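Local atomic coordinates of chitinase (Paenibacillus sp. FPU-7, PDB entry 5GZT), a protein that probably catalyses the random endo-hydrolysis of beta-1,4 linkages between N-acetylglucosamine units in chitin and chitodextrins. Residues Tyr1022-Val1027 / Pro1047-Tyr1052; Pro1075-Pro1080 / Ile1088-Glu1093; Ser81-Leu86 / Ser101-Val106; Arg95-Ala100 / Thr119-Thr124. One frame throughout, in Å; residues are numbered along the deposited sequence. Where two conformers were deposited one is given.

The four contacts fall into two pairs at far ends of a long chain. Interactions 1 and 2 share the antiparallel sheet of the C-terminal family 18 unit, where strands 1024-1026 and 1086-1089 are neighbours and Arg-1024 O probably accepts a hydrogen bond from Thr-1089 N. Interaction 2 is wholly buried and rests on proline, leucine and tyrosine. Interaction 1 is partly buried and joins the sheet edge to a loop with one direct hydrogen bond. Interactions 3 and 4, about 10 Å apart between centres, hold parallel strands of the N-terminal beta-solenoid. Interaction 3 is mostly loop backbone near the surface, whereas interaction 4 combines an inward aliphatic cluster with an outward threonine pair.

Interaction 1. Residues Tyr1022-Val1027 / Pro1047-Tyr1052; sequences YARGWV and PGTPTY
Tyr-1022 starts the contact with its ring beside Thr-1049. Its CG stands between the backbone N and the carbonyl carbon (chi1 60°). The ring's CD2 lies 4.1 Å from Thr-1049 CB, the two side chains pointing the same way. The phenol OH goes elsewhere, to Asp-971. Next, Ala-1023 N makes the direct hydrogen bond of the contact, 2.7 Å to Pro-1050 O and nearly straight at 171°. The carbonyl of the same residue turns to the loop too: Ala-1023 O receives the CA-H of Thr-1049 at 3.2 Å. Arg-1024 turns its CB away from the loop, yet its guanidinium lies against it, with Thr-1049 CG2 under one face, toward the rim, 3.3 Å from Arg-1024 NH1. A salt bridge from NE to Asp-971 helps to fix that plane. At Gly-1025 there is no side chain to stand between the backbones, and Pro-1047 CG comes to 4.2 Å from Gly-1025 CA. A water accepts from Gly-1025 N at 2.9 Å and lies 2.7 Å from Gly-1048 O, joining the two backbones where they have drawn apart. Val-1027 CG1 finishes the row loosely against Pro-1047 CD. Strand 1024-1026 is an edge of its sheet, with strand 1086-1089 as its neighbour there, while the loop runs straight into helix 1052-1058, whose N-cap is Thr-1051.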
# COMPACT_ATOMS: atom_id res chain seq x y z
N TYR B 1022 -16.25 25.81 -30.55
CA TYR B 1022 -14.92 26.26 -30.91
C TYR B 1022 -13.95 25.35 -30.22
O TYR B 1022 -14.28 24.72 -29.19
CB TYR B 1022 -14.63 27.73 -30.50
CG TYR B 1022 -14.74 28.00 -29.00
CD1 TYR B 1022 -15.99 28.32 -28.40
CD2 TYR B 1022 -13.63 27.94 -28.19
CE1 TYR B 1022 -16.11 28.55 -27.02
CE2 TYR B 1022 -13.75 28.16 -26.81
CZ TYR B 1022 -14.99 28.47 -26.24
OH TYR B 1022 -15.03 28.69 -24.88
N ALA B 1023 -12.70 25.40 -30.71
CA ALA B 1023 -11.61 24.60 -30.16
C ALA B 1023 -10.58 25.36 -29.39
O ALA B 1023 -10.48 26.57 -29.45
CB ALA B 1023 -10.93 23.87 -31.29
N ARG B 1024 -9.78 24.60 -28.67
CA ARG B 1024 -8.50 25.08 -28.12
C ARG B 1024 -7.46 24.06 -28.49
O ARG B 1024 -7.78 23.02 -29.04
CB ARG B 1024 -8.57 25.29 -26.61
CG ARG B 1024 -9.48 26.46 -26.22
CD ARG B 1024 -9.51 26.66 -24.71
NE ARG B 1024 -10.43 27.75 -24.40
CZ ARG B 1024 -10.17 29.06 -24.59
NH1 ARG B 1024 -8.97 29.49 -24.98
NH2 ARG B 1024 -11.11 29.95 -24.35
N GLY B 1025 -6.19 24.38 -28.30
CA GLY B 1025 -5.14 23.52 -28.87
C GLY B 1025 -3.73 23.93 -28.47
O GLY B 1025 -3.57 24.91 -27.75
N TRP B 1026 -2.72 23.12 -28.85
CA TRP B 1026 -1.32 23.41 -28.56
C TRP B 1026 -0.47 23.04 -29.78
O TRP B 1026 -0.83 22.15 -30.54
CB TRP B 1026 -0.79 22.62 -27.34
CG TRP B 1026 -1.39 22.94 -26.05
CD1 TRP B 1026 -0.90 23.76 -25.06
CD2 TRP B 1026 -2.62 22.43 -25.58
NE1 TRP B 1026 -1.80 23.80 -24.00
CE2 TRP B 1026 -2.86 22.99 -24.31
CE3 TRP B 1026 -3.58 21.58 -26.15
CZ2 TRP B 1026 -4.02 22.72 -23.58
CZ3 TRP B 1026 -4.73 21.31 -25.42
CH2 TRP B 1026 -4.93 21.87 -24.14
N VAL B 1027 0.68 23.72 -29.92
CA VAL B 1027 1.70 23.39 -30.98
C VAL B 1027 2.91 22.77 -30.28
O VAL B 1027 2.99 22.77 -29.03
CB VAL B 1027 2.09 24.64 -31.83
CG1 VAL B 1027 0.96 25.01 -32.79
CG2 VAL B 1027 2.48 25.85 -30.98
N PRO B 1047 -2.74 27.77 -31.95
CA PRO B 1047 -3.88 28.17 -32.87
C PRO B 1047 -5.00 29.01 -32.25
O PRO B 1047 -5.89 29.40 -32.95
CB PRO B 1047 -4.46 26.83 -33.33
CG PRO B 1047 -4.21 25.94 -32.16
CD PRO B 1047 -2.90 26.37 -31.51
N GLY B 1048 -4.94 29.28 -30.95
CA GLY B 1048 -5.93 30.14 -30.27
C GLY B 1048 -7.25 29.37 -30.15
O GLY B 1048 -7.28 28.26 -29.56
N THR B 1049 -8.30 29.93 -30.75
CA THR B 1049 -9.64 29.41 -30.62
C THR B 1049 -10.34 29.42 -31.94
O THR B 1049 -11.37 30.07 -32.05
CB THR B 1049 -10.52 30.16 -29.58
OG1 THR B 1049 -10.60 31.55 -29.90
CG2 THR B 1049 -10.01 29.98 -28.08
N PRO B 1050 -9.89 28.60 -32.90
CA PRO B 1050 -10.72 28.30 -34.08
C PRO B 1050 -12.13 27.79 -33.81
O PRO B 1050 -12.39 26.93 -32.97
CB PRO B 1050 -9.95 27.19 -34.81
CG PRO B 1050 -9.06 26.61 -33.79
CD PRO B 1050 -8.77 27.66 -32.77
N THR B 1051 -13.04 28.25 -34.61
CA THR B 1051 -14.39 27.83 -34.46
C THR B 1051 -14.57 26.53 -35.19
O THR B 1051 -13.69 26.13 -36.00
CB THR B 1051 -15.28 28.84 -35.15
OG1 THR B 1051 -14.93 28.94 -36.52
CG2 THR B 1051 -15.11 30.22 -34.52
N TYR B 1052 -15.69 25.86 -34.95
CA TYR B 1052 -15.98 24.66 -35.73
C TYR B 1052 -15.89 24.98 -37.25
O TYR B 1052 -15.34 24.18 -38.02
CB TYR B 1052 -17.30 24.05 -35.38
CG TYR B 1052 -17.55 22.69 -36.02
CD1 TYR B 1052 -16.94 21.54 -35.49
CD2 TYR B 1052 -18.41 22.55 -37.13
CE1 TYR B 1052 -17.17 20.28 -36.06
CE2 TYR B 1052 -18.65 21.30 -37.70
CZ TYR B 1052 -18.03 20.17 -37.15
OH TYR B 1052 -18.27 18.93 -37.67
O HOH W 1 -5.50 27.19 -27.86

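Interaction 2. Residues Pro1075-Pro1080 / Ile1088-Glu1093; sequences PYLYNP and ITYDDE
Leu-1077 and Ile-1088 face each other as an antiparallel hydrogen-bonded pair: Leu-1077 N gives to Ile-1088 O at 3.0 Å, and Ile-1088 N returns the bond to Leu-1077 O at 2.9 Å. The leucine can be followed outward from CB, which sits 3.7 Å from Ile-1088 CB. CG lies beside the backbone N (chi1 -93°, well off a staggered value). From there CD2 stays near Ile-1088 CB. The other methyl, Leu-1077 CD1, lies 3.6 Å from Tyr-1090 CE1 and also touches the phenol oxygen, 3.2 Å from Tyr-1090 OH. The leucine and tyrosine side chains cross at about a right angle. Pro-1075 takes one face of the tyrosine ring in a CH-pi contact, its CG 4.1 Å from the centroid and 11° off the normal. The same CG meets Asp-1092, whose carboxylate slides past the proline and is salt-bridged to Arg-1066. An alanine in place of Tyr-1090 would probably leave Pro-1075 CG without its aromatic face and Leu-1077 CD1 with a gap beside it. On the opposite side of the sheet from Leu-1077, a water links Pro-1075 O (2.6 Å) to Thr-1089 OG1 (2.7 Å), which is also hydrogen-bonded to Gln-983 N. This is a beta hairpin, strands 1074-1079 and 1086-1089, forming the middle of a four-stranded antiparallel sheet inserted in the sequence between barrel strands 1015-1020 and 1110-1114, the place of the chitinase insertion domain in family 18.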
# COMPACT_ATOMS: atom_id res chain seq x y z
N PRO B 1075 -13.56 14.08 -28.54
CA PRO B 1075 -12.68 14.05 -29.68
C PRO B 1075 -11.47 14.98 -29.57
O PRO B 1075 -11.44 15.96 -28.77
CB PRO B 1075 -13.57 14.54 -30.78
CG PRO B 1075 -14.38 15.63 -30.07
CD PRO B 1075 -14.63 15.08 -28.72
N TYR B 1076 -10.45 14.64 -30.37
CA TYR B 1076 -9.29 15.46 -30.54
C TYR B 1076 -8.68 15.21 -31.90
O TYR B 1076 -8.93 14.18 -32.52
CB TYR B 1076 -8.25 15.30 -29.45
CG TYR B 1076 -7.69 13.90 -29.18
CD1 TYR B 1076 -8.43 12.94 -28.51
CD2 TYR B 1076 -6.39 13.55 -29.55
CE1 TYR B 1076 -7.90 11.67 -28.22
CE2 TYR B 1076 -5.85 12.30 -29.26
CZ TYR B 1076 -6.62 11.36 -28.60
OH TYR B 1076 -6.12 10.13 -28.33
N LEU B 1077 -7.89 16.18 -32.35
CA LEU B 1077 -7.22 16.13 -33.64
C LEU B 1077 -5.74 16.13 -33.32
O LEU B 1077 -5.35 16.83 -32.40
CB LEU B 1077 -7.55 17.36 -34.48
CG LEU B 1077 -8.70 17.35 -35.48
CD1 LEU B 1077 -9.79 16.35 -35.26
CD2 LEU B 1077 -9.27 18.75 -35.69
N TYR B 1078 -4.95 15.36 -34.09
CA TYR B 1078 -3.49 15.47 -34.08
C TYR B 1078 -2.97 15.56 -35.54
O TYR B 1078 -3.54 14.97 -36.50
CB TYR B 1078 -2.83 14.33 -33.29
CG TYR B 1078 -1.34 14.56 -33.04
CD1 TYR B 1078 -0.91 15.56 -32.19
CD2 TYR B 1078 -0.35 13.78 -33.69
CE1 TYR B 1078 0.42 15.83 -31.99
CE2 TYR B 1078 1.02 14.03 -33.47
CZ TYR B 1078 1.40 15.06 -32.63
OH TYR B 1078 2.72 15.35 -32.33
N ASN B 1079 -1.97 16.41 -35.70
CA ASN B 1079 -1.27 16.56 -37.00
C ASN B 1079 0.22 16.62 -36.61
O ASN B 1079 0.69 17.63 -36.09
CB ASN B 1079 -1.72 17.80 -37.77
CG ASN B 1079 -1.00 17.96 -39.13
OD1 ASN B 1079 0.09 17.43 -39.34
ND2 ASN B 1079 -1.62 18.69 -40.05
N PRO B 1080 0.96 15.51 -36.83
CA PRO B 1080 2.40 15.52 -36.47
C PRO B 1080 3.20 16.61 -37.23
O PRO B 1080 4.19 17.19 -36.70
CB PRO B 1080 2.87 14.09 -36.82
CG PRO B 1080 1.75 13.42 -37.58
CD PRO B 1080 0.56 14.35 -37.66
N ILE B 1088 -5.54 19.38 -31.07
CA ILE B 1088 -6.77 20.21 -30.98
C ILE B 1088 -7.82 19.50 -30.09
O ILE B 1088 -8.08 18.35 -30.30
CB ILE B 1088 -7.37 20.45 -32.39
CG1 ILE B 1088 -6.38 21.17 -33.30
CG2 ILE B 1088 -8.65 21.28 -32.33
CD1 ILE B 1088 -5.86 22.52 -32.78
N THR B 1089 -8.48 20.24 -29.20
CA THR B 1089 -9.53 19.70 -28.32
C THR B 1089 -10.76 20.54 -28.50
O THR B 1089 -10.70 21.79 -28.46
CB THR B 1089 -9.06 19.67 -26.87
OG1 THR B 1089 -10.17 19.47 -25.99
CG2 THR B 1089 -8.26 20.94 -26.48
N TYR B 1090 -11.86 19.86 -28.76
CA TYR B 1090 -13.07 20.51 -29.22
C TYR B 1090 -14.29 19.66 -28.90
O TYR B 1090 -14.09 18.50 -28.42
CB TYR B 1090 -12.97 20.82 -30.74
CG TYR B 1090 -12.91 19.63 -31.65
CD1 TYR B 1090 -11.79 18.78 -31.69
CD2 TYR B 1090 -13.96 19.35 -32.49
CE1 TYR B 1090 -11.76 17.66 -32.52
CE2 TYR B 1090 -13.93 18.24 -33.37
CZ TYR B 1090 -12.83 17.40 -33.38
OH TYR B 1090 -12.86 16.29 -34.22
N ASP B 1091 -15.52 20.19 -29.14
CA ASP B 1091 -16.74 19.37 -29.15
C ASP B 1091 -17.12 19.10 -30.57
O ASP B 1091 -17.08 20.01 -31.35
CB ASP B 1091 -18.00 20.08 -28.51
CG ASP B 1091 -18.14 19.83 -27.00
OD1 ASP B 1091 -17.84 18.68 -26.57
OD2 ASP B 1091 -18.41 20.84 -26.25
N ASP B 1092 -17.65 17.90 -30.84
CA ASP B 1092 -18.23 17.58 -32.17
C ASP B 1092 -19.58 16.98 -32.07
O ASP B 1092 -20.18 17.01 -30.96
CB ASP B 1092 -17.27 16.71 -33.03
CG ASP B 1092 -17.21 15.24 -32.58
OD1 ASP B 1092 -17.84 14.87 -31.54
OD2 ASP B 1092 -16.48 14.47 -33.26
N GLU B 1093 -20.11 16.43 -33.16
CA GLU B 1093 -21.44 15.88 -33.08
C GLU B 1093 -21.59 14.73 -32.09
O GLU B 1093 -22.66 14.56 -31.50
CB GLU B 1093 -21.98 15.42 -34.43
CG GLU B 1093 -22.20 16.51 -35.44
CD GLU B 1093 -22.01 15.95 -36.84
OE1 GLU B 1093 -20.86 15.81 -37.21
OE2 GLU B 1093 -22.99 15.60 -37.50
O HOH W 2 -11.02 16.97 -26.43

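Interaction 3. Residues Ser81-Leu86 / Ser101-Val106; sequences SANPQL and SSKDAV
Gln-85 and Val-106 both send a branch anti to the backbone N, CG of the glutamine at chi1 -178° and CG1 of the valine at 175°, and lie side by side, pointing the same way. The extended glutamine chain lies beside the valine, with Gln-85 CG 4.1 Å from Val-106 CB. An alanine at Gln-85 would probably leave this flank of Val-106 uncovered, since CG and CD would no longer lie against it. Beneath the pair the backbones form a parallel bridge. Val-106 N gives to Pro-84 O at 3.0 Å, and Val-106 O accepts from Leu-86 N, also at 3.0 Å, with the CA-H of Gln-85 directed at the same oxygen. Strands 85-89 and 106-109 are successive rungs of one sheet in a parallel beta-solenoid, and the loops leading into them are stacked as well. Along these loops, Asn-83 CA points its hydrogen at Lys-103 O over 3.3 Å, almost straight at 166°. Pro-84 wedges its CG against Ser-102 CB at 3.7 Å, and Ser-102 OG is itself bonded to Ala-80 N. From Ser-102 the second loop makes a type II turn, closed by Ala-105 N to Ser-102 O. A water sits 2.6 Å from Asn-83 O and 3.2 Å from Asp-104 O, though it may not serve both at once.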
# COMPACT_ATOMS: atom_id res chain seq x y z
N SER B 81 33.99 -44.34 45.44
CA SER B 81 33.46 -44.15 46.82
C SER B 81 34.48 -43.70 47.87
O SER B 81 34.09 -43.22 48.96
CB SER B 81 32.74 -45.44 47.31
OG SER B 81 33.66 -46.52 47.46
N ALA B 82 35.77 -43.80 47.57
CA ALA B 82 36.80 -43.48 48.59
C ALA B 82 37.07 -41.95 48.72
O ALA B 82 38.23 -41.51 48.62
CB ALA B 82 38.09 -44.27 48.28
N ASN B 83 36.02 -41.18 49.02
CA ASN B 83 36.13 -39.71 49.22
C ASN B 83 37.08 -39.02 48.19
O ASN B 83 38.11 -38.45 48.55
CB ASN B 83 36.50 -39.38 50.66
CG ASN B 83 35.68 -40.20 51.67
OD1 ASN B 83 34.42 -40.18 51.67
ND2 ASN B 83 36.39 -40.98 52.49
N PRO B 84 36.75 -39.15 46.91
CA PRO B 84 37.66 -38.78 45.87
C PRO B 84 37.83 -37.25 45.80
O PRO B 84 36.90 -36.54 46.09
CB PRO B 84 37.00 -39.35 44.60
CG PRO B 84 35.53 -39.39 44.90
CD PRO B 84 35.41 -39.53 46.38
N GLN B 85 39.05 -36.80 45.48
CA GLN B 85 39.32 -35.46 45.02
C GLN B 85 39.92 -35.53 43.64
O GLN B 85 40.90 -36.24 43.43
CB GLN B 85 40.32 -34.77 45.93
CG GLN B 85 40.60 -33.32 45.50
CD GLN B 85 41.22 -32.53 46.64
OE1 GLN B 85 40.80 -32.63 47.80
NE2 GLN B 85 42.24 -31.74 46.32
N LEU B 86 39.35 -34.72 42.72
CA LEU B 86 39.85 -34.49 41.36
C LEU B 86 40.40 -33.06 41.34
O LEU B 86 39.66 -32.07 41.63
CB LEU B 86 38.75 -34.68 40.30
CG LEU B 86 39.17 -34.37 38.89
CD1 LEU B 86 40.21 -35.37 38.47
CD2 LEU B 86 38.07 -34.34 37.88
N SER B 101 27.85 -42.51 43.73
CA SER B 101 28.76 -43.22 44.63
C SER B 101 29.88 -42.37 45.30
O SER B 101 30.50 -42.85 46.26
CB SER B 101 29.41 -44.36 43.88
OG SER B 101 28.50 -45.45 43.82
N SER B 102 30.15 -41.15 44.81
CA SER B 102 31.43 -40.47 45.16
C SER B 102 31.26 -39.60 46.36
O SER B 102 31.28 -38.36 46.30
CB SER B 102 31.94 -39.67 44.00
OG SER B 102 32.20 -40.50 42.91
N LYS B 103 31.06 -40.28 47.48
CA LYS B 103 30.70 -39.64 48.73
C LYS B 103 31.77 -38.58 49.11
O LYS B 103 32.96 -38.87 49.03
CB LYS B 103 30.61 -40.69 49.84
CG LYS B 103 30.18 -40.13 51.19
CD LYS B 103 28.69 -39.80 51.25
CE LYS B 103 28.33 -39.04 52.53
NZ LYS B 103 28.52 -39.82 53.79
N ASP B 104 31.32 -37.39 49.51
CA ASP B 104 32.23 -36.28 49.92
C ASP B 104 33.18 -35.89 48.82
O ASP B 104 34.27 -35.40 49.08
CB ASP B 104 33.07 -36.68 51.13
CG ASP B 104 32.24 -36.91 52.39
OD1 ASP B 104 31.22 -36.23 52.54
OD2 ASP B 104 32.66 -37.75 53.24
N ALA B 105 32.80 -36.12 47.57
CA ALA B 105 33.63 -35.72 46.43
C ALA B 105 34.12 -34.23 46.54
O ALA B 105 33.38 -33.38 47.04
CB ALA B 105 32.89 -35.92 45.11
N VAL B 106 35.37 -33.95 46.14
CA VAL B 106 35.83 -32.54 46.03
C VAL B 106 36.41 -32.40 44.67
O VAL B 106 37.22 -33.26 44.25
CB VAL B 106 36.98 -32.24 47.05
CG1 VAL B 106 37.54 -30.81 46.85
CG2 VAL B 106 36.46 -32.45 48.48
O HOH W 3 37.39 -36.07 49.15

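Interaction 4. Residues Arg95-Ala100 / Thr119-Thr124; sequences RLTVAA and TLNIKT
Leu-96 O is held by two donors: Thr-119 N at 2.9 Å, from the next strand, and a water, also at 2.9 Å. That water lies 2.7 Å from Thr-119 OG1 and 3.0 Å from Thr-97 OG1, so it ties the carbonyl to both threonines. The two side chains point the same way, each with OG1 beside its own backbone N (chi1 -65° in Thr-97), which puts both hydroxyls at the water. Further on, Thr-119 O takes Val-98 N at 2.9 Å and also receives the CA-H of Thr-97. Val-98 O then accepts from Asn-121 N at 3.0 Å, but this bond is bent, 137° at the hydrogen, as segment 119-124 turns out of its strand. On the face opposite the threonines, Val-98 spreads two methyls. CG2 lies alongside Leu-120, 3.9 Å from its CD2, while CG1, anti to the backbone N, meets Ile-122 CG2 at 3.6 Å, the two side chains crossing at about a right angle. The isoleucine carries on past the valine: its CG2 also rests on Ala-99 O and its CD1 on Ala-100 O, covering the loop where it leaves the strand. Both strands belong to the second parallel sheet of the solenoid, with 72-78 next to 92-98 and 131-137 next to 114-120. Leu-96 and Val-98 point across the interior to Ile-107 of strand 106-109, in the other sheet.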
# COMPACT_ATOMS: atom_id res chain seq x y z
N ARG B 95 32.50 -32.52 29.71
CA ARG B 95 31.47 -32.97 30.62
C ARG B 95 32.15 -33.65 31.78
O ARG B 95 32.84 -34.65 31.65
CB ARG B 95 30.42 -33.85 29.89
CG ARG B 95 29.61 -33.12 28.78
CD ARG B 95 28.90 -34.03 27.73
NE ARG B 95 29.82 -35.04 27.21
CZ ARG B 95 30.64 -34.90 26.15
NH1 ARG B 95 30.67 -33.82 25.40
NH2 ARG B 95 31.45 -35.86 25.84
N LEU B 96 31.95 -33.07 32.95
CA LEU B 96 32.53 -33.67 34.13
C LEU B 96 31.34 -34.13 34.92
O LEU B 96 30.42 -33.33 35.16
CB LEU B 96 33.32 -32.61 34.91
CG LEU B 96 33.90 -32.87 36.30
CD1 LEU B 96 34.60 -34.17 36.50
CD2 LEU B 96 34.89 -31.73 36.62
N THR B 97 31.39 -35.36 35.41
CA THR B 97 30.26 -35.96 36.09
C THR B 97 30.72 -36.54 37.37
O THR B 97 31.69 -37.29 37.38
CB THR B 97 29.59 -37.05 35.17
OG1 THR B 97 29.03 -36.42 34.00
CG2 THR B 97 28.49 -37.79 35.96
N VAL B 98 30.02 -36.21 38.47
CA VAL B 98 30.36 -36.73 39.75
C VAL B 98 29.20 -37.68 40.11
O VAL B 98 28.06 -37.27 40.28
CB VAL B 98 30.53 -35.61 40.78
CG1 VAL B 98 31.00 -36.20 42.06
CG2 VAL B 98 31.52 -34.53 40.25
N ALA B 99 29.53 -38.95 40.26
CA ALA B 99 28.53 -40.01 40.44
C ALA B 99 28.04 -40.07 41.84
O ALA B 99 28.72 -39.65 42.79
CB ALA B 99 29.16 -41.38 40.07
N ALA B 100 26.87 -40.72 41.98
CA ALA B 100 26.16 -40.89 43.24
C ALA B 100 26.98 -41.65 44.23
O ALA B 100 26.77 -41.53 45.48
CB ALA B 100 24.80 -41.63 42.99
N THR B 119 27.94 -32.13 35.96
CA THR B 119 26.74 -32.84 36.42
C THR B 119 27.00 -33.46 37.79
O THR B 119 27.90 -34.25 37.96
CB THR B 119 26.27 -33.86 35.38
OG1 THR B 119 26.09 -33.18 34.14
CG2 THR B 119 24.97 -34.57 35.77
N LEU B 120 26.18 -33.07 38.76
CA LEU B 120 26.34 -33.51 40.11
C LEU B 120 25.21 -34.45 40.60
O LEU B 120 24.04 -34.05 40.61
CB LEU B 120 26.38 -32.28 41.00
CG LEU B 120 27.43 -31.20 40.63
CD1 LEU B 120 27.29 -30.02 41.57
CD2 LEU B 120 28.78 -31.84 40.73
N ASN B 121 25.64 -35.64 41.07
CA ASN B 121 24.75 -36.71 41.53
C ASN B 121 25.05 -37.09 42.92
O ASN B 121 24.43 -38.04 43.43
CB ASN B 121 24.90 -37.91 40.57
CG ASN B 121 24.32 -37.64 39.20
OD1 ASN B 121 24.98 -37.86 38.14
ND2 ASN B 121 23.08 -37.30 39.18
N ILE B 122 25.89 -36.31 43.59
CA ILE B 122 26.22 -36.44 45.00
C ILE B 122 26.62 -35.02 45.52
O ILE B 122 27.02 -34.18 44.74
CB ILE B 122 27.43 -37.45 45.20
CG1 ILE B 122 27.71 -37.88 46.66
CG2 ILE B 122 28.71 -36.78 44.71
CD1 ILE B 122 26.58 -38.56 47.43
N LYS B 123 26.42 -34.74 46.79
CA LYS B 123 26.80 -33.42 47.36
C LYS B 123 28.32 -33.27 47.21
O LYS B 123 29.09 -34.14 47.68
CB LYS B 123 26.38 -33.30 48.82
CG LYS B 123 26.74 -31.93 49.40
CD LYS B 123 26.28 -31.82 50.83
CE LYS B 123 26.52 -30.45 51.37
NZ LYS B 123 25.82 -30.25 52.68
N THR B 124 28.69 -32.23 46.46
CA THR B 124 30.05 -32.03 45.99
C THR B 124 30.54 -30.67 46.38
O THR B 124 29.80 -29.67 46.29
CB THR B 124 30.17 -32.11 44.45
OG1 THR B 124 29.35 -31.12 43.83
CG2 THR B 124 29.78 -33.46 43.94
O HOH W 4 28.49 -33.68 32.97